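Local coordinates for protein phosphoserine aminotransferase SerC (Cytophaga hutchinsonii ATCC 33406, PDB 3FFR) that probably catalyses the pyridoxal-phosphate-dependent transamination between phosphoserine and 2-oxoglutarate in serine biosynthesis, at residues A[144-149]-A[297-302]; A[272-277]-A[339-344]. All blocks are in the same frame, centred on the assembly; numbering follows the deposited sequence.

Contact 1: residues A[144-149]-A[297-302]; sequences GVSMPV and LRSMTT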
ATOM      1  N   GLY A 144       0.442 -20.690 -15.835  1.00 28.04           N
ATOM      2  CA  GLY A 144       0.713 -21.858 -15.002  1.00 26.83           C
ATOM      3  C   GLY A 144       2.068 -22.528 -15.238  1.00 28.09           C
ATOM      4  O   GLY A 144       2.268 -23.707 -14.908  1.00 27.88           O
ATOM      5  N   VAL A 145       2.993 -21.775 -15.821  1.00 27.02           N
ATOM      6  CA  VAL A 145       4.348 -22.255 -16.066  1.00 27.10           C
ATOM      7  C   VAL A 145       5.329 -21.759 -15.013  1.00 29.41           C
ATOM      8  O   VAL A 145       5.375 -20.575 -14.673  1.00 27.55           O
ATOM      9  CB  VAL A 145       4.880 -21.831 -17.460  1.00 26.26           C
ATOM     10  CG1 VAL A 145       6.394 -22.294 -17.672  1.00 26.06           C
ATOM     11  CG2 VAL A 145       3.968 -22.402 -18.615  1.00 26.14           C
ATOM     12  N   SER A 146       6.113 -22.693 -14.494  1.00 26.67           N
ATOM     13  CA  SER A 146       7.191 -22.368 -13.554  1.00 26.83           C
ATOM     14  C   SER A 146       8.548 -22.483 -14.195  1.00 29.24           C
ATOM     15  O   SER A 146       8.731 -23.147 -15.207  1.00 28.49           O
ATOM     16  CB  SER A 146       7.171 -23.285 -12.329  1.00 27.61           C
ATOM     17  OG  SER A 146       5.961 -23.212 -11.580  1.00 30.95           O
HETATM   18  N   MSE A 147       9.489 -21.782 -13.584  1.00 25.52           N
HETATM   19  CA  MSE A 147      10.931 -21.928 -13.865  1.00 26.29           C
HETATM   20  C   MSE A 147      11.532 -22.531 -12.589  1.00 28.07           C
HETATM   21  O   MSE A 147      11.810 -21.807 -11.625  1.00 26.31           O
HETATM   22  CB  MSE A 147      11.632 -20.625 -14.174  1.00 28.42           C
HETATM   23  CG  MSE A 147      13.070 -20.885 -14.535  1.00 27.31           C
HETATM   24 SE   MSE A 147      14.104 -19.295 -14.936  0.75 25.73          SE
HETATM   25  CE  MSE A 147      13.732 -19.148 -16.864  1.00 33.43           C
ATOM     26  N   PRO A 148      11.704 -23.859 -12.554  1.00 27.97           N
ATOM     27  CA  PRO A 148      12.224 -24.503 -11.346  1.00 29.79           C
ATOM     28  C   PRO A 148      13.577 -23.955 -10.902  1.00 30.47           C
ATOM     29  O   PRO A 148      14.322 -23.426 -11.702  1.00 27.76           O
ATOM     30  CB  PRO A 148      12.348 -25.945 -11.756  1.00 28.82           C
ATOM     31  CG  PRO A 148      11.283 -26.133 -12.752  1.00 30.10           C
ATOM     32  CD  PRO A 148      11.320 -24.866 -13.570  1.00 30.16           C
ATOM     33  N   VAL A 149      13.856 -24.104  -9.612  1.00 28.49           N
ATOM     34  CA  VAL A 149      15.083 -23.557  -9.022  1.00 28.11           C
ATOM     35  C   VAL A 149      16.333 -24.028  -9.755  1.00 27.90           C
ATOM     36  O   VAL A 149      17.261 -23.253  -9.966  1.00 28.86           O
ATOM     37  CB  VAL A 149      15.135 -23.822  -7.493  1.00 28.50           C
ATOM     38  CG1 VAL A 149      16.511 -23.477  -6.899  1.00 28.00           C
ATOM     39  CG2 VAL A 149      14.025 -22.980  -6.783  1.00 25.52           C
ATOM     40  N   LEU A 297       7.688 -28.296 -16.089  1.00 26.83           N
ATOM     41  CA  LEU A 297       7.463 -26.854 -15.956  1.00 27.86           C
ATOM     42  C   LEU A 297       6.068 -26.450 -15.506  1.00 28.93           C
ATOM     43  O   LEU A 297       5.710 -25.273 -15.511  1.00 27.17           O
ATOM     44  CB  LEU A 297       7.835 -26.157 -17.283  1.00 29.04           C
ATOM     45  CG  LEU A 297       9.258 -26.407 -17.796  1.00 27.67           C
ATOM     46  CD1 LEU A 297       9.491 -25.650 -19.116  1.00 28.05           C
ATOM     47  CD2 LEU A 297      10.310 -26.075 -16.725  1.00 28.05           C
ATOM     48  N   ARG A 298       5.286 -27.436 -15.108  1.00 28.26           N
ATOM     49  CA  ARG A 298       3.948 -27.161 -14.631  1.00 27.15           C
ATOM     50  C   ARG A 298       4.005 -26.671 -13.191  1.00 26.79           C
ATOM     51  O   ARG A 298       4.705 -27.255 -12.344  1.00 29.39           O
ATOM     52  CB  ARG A 298       3.089 -28.414 -14.704  1.00 29.13           C
ATOM     53  CG  ARG A 298       2.811 -28.875 -16.110  1.00 28.24           C
ATOM     54  CD  ARG A 298       2.051 -30.181 -16.092  1.00 28.76           C
ATOM     55  NE  ARG A 298       2.021 -30.739 -17.445  1.00 30.06           N
ATOM     56  CZ  ARG A 298       1.788 -32.012 -17.717  1.00 32.55           C
ATOM     57  NH1 ARG A 298       1.585 -32.852 -16.729  1.00 29.55           N
ATOM     58  NH2 ARG A 298       1.821 -32.440 -18.969  1.00 28.62           N
ATOM     59  N   SER A 299       3.275 -25.596 -12.928  1.00 28.27           N
ATOM     60  CA  SER A 299       3.247 -25.019 -11.582  1.00 26.78           C
ATOM     61  C   SER A 299       2.624 -25.918 -10.548  1.00 29.59           C
ATOM     62  O   SER A 299       1.600 -26.553 -10.811  1.00 30.13           O
ATOM     63  CB  SER A 299       2.458 -23.699 -11.583  1.00 27.89           C
ATOM     64  OG  SER A 299       2.373 -23.150 -10.266  1.00 26.85           O
HETATM   65  N   MSE A 300       3.255 -25.999  -9.388  1.00 27.53           N
HETATM   66  CA  MSE A 300       2.690 -26.748  -8.250  1.00 29.13           C
HETATM   67  C   MSE A 300       1.662 -25.922  -7.436  1.00 29.23           C
HETATM   68  O   MSE A 300       0.862 -26.479  -6.668  1.00 27.99           O
HETATM   69  CB  MSE A 300       3.820 -27.205  -7.308  1.00 29.68           C
HETATM   70  CG  MSE A 300       4.815 -28.141  -7.879  1.00 33.29           C
HETATM   71 SE   MSE A 300       3.975 -29.956  -7.872  0.75 37.04          SE
HETATM   72  CE  MSE A 300       5.572 -30.960  -8.374  1.00 39.69           C
ATOM     73  N   THR A 301       1.673 -24.586  -7.606  1.00 28.00           N
ATOM     74  CA  THR A 301       0.841 -23.652  -6.816  1.00 27.43           C
ATOM     75  C   THR A 301      -0.347 -23.029  -7.526  1.00 25.65           C
ATOM     76  O   THR A 301      -1.360 -22.666  -6.905  1.00 27.51           O
ATOM     77  CB  THR A 301       1.708 -22.533  -6.174  1.00 27.54           C
ATOM     78  OG1 THR A 301       2.459 -21.841  -7.191  1.00 25.76           O
ATOM     79  CG2 THR A 301       2.671 -23.136  -5.156  1.00 26.42           C
ATOM     80  N   THR A 302      -0.213 -22.890  -8.837  1.00 27.63           N
ATOM     81  CA  THR A 302      -1.312 -22.389  -9.662  1.00 25.46           C
ATOM     82  C   THR A 302      -1.417 -23.316 -10.872  1.00 27.67           C
ATOM     83  O   THR A 302      -0.713 -23.150 -11.870  1.00 28.24           O
ATOM     84  CB  THR A 302      -1.100 -20.943 -10.101  1.00 29.67           C
ATOM     85  OG1 THR A 302       0.046 -20.861 -10.949  1.00 26.79           O
ATOM     86  CG2 THR A 302      -0.909 -19.991  -8.884  1.00 26.80           C
TER
HETATM   87  O   HOH W   1       5.869 -24.791  -9.174  1.00 28.39           O
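Ser-146 and Leu-297 meet through a nearly straight backbone bond: Ser-146 N gives its hydrogen to Leu-297 O at 2.8 Å, with 170° at the hydrogen. In return, Ser-299 N donates to Gly-144 O at 2.9 Å. The pair makes a single beta bridge, Val-145 with Arg-298. Leu-297 packs beside it. Its CD2 branch lies 3.5 Å from Pro-148 CD, the two side chains crossing at about a right angle, and its CB faces Val-145 CG1. At the other end, Ser-146 OG comes within 3.3 Å of Ser-299 CA. A water bridges the two segments there, donating to Ser-146 OG and accepting from Met-300 N.

Segment 144-149 holds the second strand of the small antiparallel hairpin 139-140/145-146, in which Gly-144 and Val-145 face Glu-140 as a G1 beta bulge; the positive phi of Gly-144 is one that favours glycine. Segment 297-302 is the loop leading into strand 302-307.

That loop folds around Ser-299. OG is anti to its own backbone N (chi1 178°) and accepts from Thr-301 N at 3.1 Å and Thr-302 N at 3.0 Å, an ST turn and an ST motif. An alanine at Ser-299 would probably leave both amides without this acceptor and let the turn relax. Asn-139, from the first hairpin strand, ties the group together: OD1 bonds to the hydroxyls of Ser-146 and Ser-299, and ND2 to Thr-302 OG1.

Contact 2: residues A[272-277]-A[339-344]; sequences EEKAAL and IANFPA
This is a polar helix-to-strand-end contact, largely buried, in the smaller domain of a fold type I, class V aminotransferase. Helix 264-284 passes the end of strand 336-340, which belongs to the mixed five-stranded sheet. Lys-274 and Asn-341 carry the contact, and their side chains cross obliquely. The Lys-274 chain wraps past the amide oxygen: CB lies 3.2 Å from Asn-341 OD1, and CD and CE are similarly near. A bend at chi3 (-81°) places CE 3.1 Å from that oxygen. The ammonium NZ then makes a weak hydrogen bond to Asn-341 OD1 at 2.9 Å. Its stronger partner is His-345 O, just beyond the segment.

CG of Asn-341 is anti to the backbone N (chi1 169°), and CB points toward the helix. The other branch of the amide, ND2, donates to Thr-271 O on the helix and to Met-300 O in the neighbouring loop. The two bonds from ND2, with the weak one to OD1, probably hold the amide's rotation. Ala-275 packs its CB against ND2 at 3.8 Å.

CB of Phe-342 points away from the helix segment. Ala-340 CB sits over the centre of the Phe-342 ring, 3.8 Å above the plane.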
ATOM      1  N   GLU A 272       2.637 -30.460  -2.497  1.00 28.22           N
ATOM      2  CA  GLU A 272       2.854 -31.556  -3.470  1.00 28.37           C
ATOM      3  C   GLU A 272       1.757 -32.614  -3.396  1.00 29.88           C
ATOM      4  O   GLU A 272       1.289 -33.134  -4.413  1.00 29.54           O
ATOM      5  CB  GLU A 272       4.229 -32.172  -3.271  1.00 27.72           C
ATOM      6  CG  GLU A 272       5.312 -31.269  -3.792  1.00 28.99           C
ATOM      7  CD  GLU A 272       6.675 -31.490  -3.223  1.00 38.64           C
ATOM      8  OE1 GLU A 272       6.860 -32.384  -2.350  1.00 37.82           O
ATOM      9  OE2 GLU A 272       7.580 -30.750  -3.668  1.00 36.70           O
ATOM     10  N   GLU A 273       1.302 -32.907  -2.193  1.00 29.42           N
ATOM     11  CA  GLU A 273       0.252 -33.916  -2.028  1.00 30.38           C
ATOM     12  C   GLU A 273      -1.080 -33.464  -2.664  1.00 31.07           C
ATOM     13  O   GLU A 273      -1.799 -34.253  -3.291  1.00 30.34           O
ATOM     14  CB  GLU A 273       0.059 -34.202  -0.547  1.00 29.47           C
ATOM     15  CG  GLU A 273      -0.904 -35.275  -0.260  1.00 36.37           C
ATOM     16  CD  GLU A 273      -1.004 -35.558   1.219  1.00 49.84           C
ATOM     17  OE1 GLU A 273      -0.582 -34.671   2.025  1.00 58.64           O
ATOM     18  OE2 GLU A 273      -1.544 -36.643   1.548  1.00 51.29           O
ATOM     19  N   LYS A 274      -1.401 -32.187  -2.478  1.00 27.33           N
ATOM     20  CA  LYS A 274      -2.602 -31.600  -3.090  1.00 27.65           C
ATOM     21  C   LYS A 274      -2.490 -31.528  -4.603  1.00 28.22           C
ATOM     22  O   LYS A 274      -3.442 -31.828  -5.332  1.00 28.23           O
ATOM     23  CB  LYS A 274      -2.892 -30.199  -2.548  1.00 28.00           C
ATOM     24  CG  LYS A 274      -3.437 -30.207  -1.138  1.00 30.08           C
ATOM     25  CD  LYS A 274      -3.631 -28.815  -0.604  1.00 28.69           C
ATOM     26  CE  LYS A 274      -2.332 -28.220  -0.094  1.00 26.48           C
ATOM     27  NZ  LYS A 274      -2.372 -26.707  -0.058  1.00 27.53           N
ATOM     28  N   ALA A 275      -1.311 -31.160  -5.080  1.00 26.42           N
ATOM     29  CA  ALA A 275      -1.086 -31.045  -6.538  1.00 27.38           C
ATOM     30  C   ALA A 275      -1.266 -32.425  -7.187  1.00 30.73           C
ATOM     31  O   ALA A 275      -1.850 -32.568  -8.267  1.00 29.93           O
ATOM     32  CB  ALA A 275       0.332 -30.467  -6.843  1.00 26.21           C
ATOM     33  N   ALA A 276      -0.797 -33.443  -6.479  1.00 28.65           N
ATOM     34  CA  ALA A 276      -0.859 -34.813  -6.999  1.00 29.65           C
ATOM     35  C   ALA A 276      -2.317 -35.267  -7.141  1.00 30.58           C
ATOM     36  O   ALA A 276      -2.696 -35.953  -8.105  1.00 31.51           O
ATOM     37  CB  ALA A 276      -0.038 -35.764  -6.118  1.00 30.32           C
ATOM     38  N   LEU A 277      -3.140 -34.887  -6.186  1.00 30.21           N
ATOM     39  CA  LEU A 277      -4.579 -35.234  -6.230  1.00 30.01           C
ATOM     40  C   LEU A 277      -5.230 -34.642  -7.476  1.00 30.10           C
ATOM     41  O   LEU A 277      -5.960 -35.311  -8.220  1.00 30.15           O
ATOM     42  CB  LEU A 277      -5.346 -34.708  -5.015  1.00 33.27           C
ATOM     43  CG  LEU A 277      -5.271 -35.434  -3.692  1.00 39.80           C
ATOM     44  CD1 LEU A 277      -6.192 -34.712  -2.674  1.00 37.06           C
ATOM     45  CD2 LEU A 277      -5.704 -36.909  -3.877  1.00 41.90           C
ATOM     46  N   ILE A 339      -6.497 -23.436 -10.935  1.00 26.73           N
ATOM     47  CA  ILE A 339      -6.762 -23.924  -9.584  1.00 27.35           C
ATOM     48  C   ILE A 339      -5.603 -23.570  -8.661  1.00 28.33           C
ATOM     49  O   ILE A 339      -4.510 -24.096  -8.791  1.00 26.80           O
ATOM     50  CB  ILE A 339      -6.989 -25.454  -9.563  1.00 28.53           C
ATOM     51  CG1 ILE A 339      -8.150 -25.871 -10.459  1.00 28.69           C
ATOM     52  CG2 ILE A 339      -7.243 -25.927  -8.129  1.00 26.70           C
ATOM     53  CD1 ILE A 339      -8.280 -27.402 -10.686  1.00 30.17           C
ATOM     54  N   ALA A 340      -5.863 -22.641  -7.748  1.00 27.72           N
ATOM     55  CA  ALA A 340      -4.884 -22.256  -6.744  1.00 26.18           C
ATOM     56  C   ALA A 340      -4.740 -23.413  -5.754  1.00 28.23           C
ATOM     57  O   ALA A 340      -5.726 -24.036  -5.329  1.00 29.36           O
ATOM     58  CB  ALA A 340      -5.292 -20.969  -6.018  1.00 26.47           C
ATOM     59  N   ASN A 341      -3.487 -23.707  -5.439  1.00 26.67           N
ATOM     60  CA  ASN A 341      -3.105 -24.719  -4.448  1.00 25.52           C
ATOM     61  C   ASN A 341      -2.113 -24.065  -3.512  1.00 28.38           C
ATOM     62  O   ASN A 341      -0.907 -24.191  -3.663  1.00 27.70           O
ATOM     63  CB  ASN A 341      -2.484 -25.952  -5.127  1.00 26.11           C
ATOM     64  CG  ASN A 341      -1.826 -26.930  -4.131  1.00 27.38           C
ATOM     65  OD1 ASN A 341      -2.252 -27.057  -2.955  1.00 26.86           O
ATOM     66  ND2 ASN A 341      -0.804 -27.632  -4.596  1.00 25.94           N
ATOM     67  N   PHE A 342      -2.670 -23.305  -2.577  1.00 27.96           N
ATOM     68  CA  PHE A 342      -1.897 -22.490  -1.624  1.00 27.11           C
ATOM     69  C   PHE A 342      -1.957 -23.106  -0.202  1.00 28.52           C
ATOM     70  O   PHE A 342      -2.845 -23.953   0.069  1.00 27.86           O
ATOM     71  CB  PHE A 342      -2.434 -21.060  -1.577  1.00 27.69           C
ATOM     72  CG  PHE A 342      -2.380 -20.312  -2.903  1.00 25.04           C
ATOM     73  CD1 PHE A 342      -1.511 -20.688  -3.888  1.00 26.35           C
ATOM     74  CD2 PHE A 342      -3.132 -19.150  -3.089  1.00 26.89           C
ATOM     75  CE1 PHE A 342      -1.420 -19.980  -5.070  1.00 31.16           C
ATOM     76  CE2 PHE A 342      -3.036 -18.432  -4.257  1.00 29.52           C
ATOM     77  CZ  PHE A 342      -2.164 -18.871  -5.253  1.00 26.56           C
ATOM     78  N   PRO A 343      -1.067 -22.662   0.717  1.00 27.55           N
ATOM     79  CA  PRO A 343      -1.110 -23.256   2.069  1.00 27.33           C
ATOM     80  C   PRO A 343      -2.463 -23.157   2.731  1.00 28.54           C
ATOM     81  O   PRO A 343      -2.821 -24.019   3.545  1.00 31.27           O
ATOM     82  CB  PRO A 343      -0.015 -22.489   2.817  1.00 27.18           C
ATOM     83  CG  PRO A 343       1.014 -22.229   1.708  1.00 29.61           C
ATOM     84  CD  PRO A 343       0.164 -21.871   0.514  1.00 25.80           C
ATOM     85  N   ALA A 344      -3.220 -22.128   2.366  1.00 28.10           N
ATOM     86  CA  ALA A 344      -4.575 -21.892   2.935  1.00 28.04           C
ATOM     87  C   ALA A 344      -5.558 -22.954   2.570  1.00 30.55           C
ATOM     88  O   ALA A 344      -6.593 -23.123   3.235  1.00 29.31           O
ATOM     89  CB  ALA A 344      -5.144 -20.537   2.497  1.00 27.75           C
TER
HETATM   90  O   HOH W   2      -2.408 -27.294   3.200  1.00 35.07           O

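In the fold
From the N terminus the chain first reaches 144-149, on the small hairpin beside the large seven-stranded sheet. It then runs through the rest of that sheet and into helix 264-284, where 272-277 lies. Next comes 297-302, which closes contact 1 over 147 intervening residues. Strands 302-307 and 323-327 follow before 339-344 closes contact 2 over 61. The segments alternate, so the two loops cross. Contact 1 joins the hairpin to the entry of strand 302-307; contact 2 joins a helix to the end of strand 336-340. They meet where Thr-301 O probably accepts from Asn-341 N, and Met-300 SE packs on Ala-275 CB.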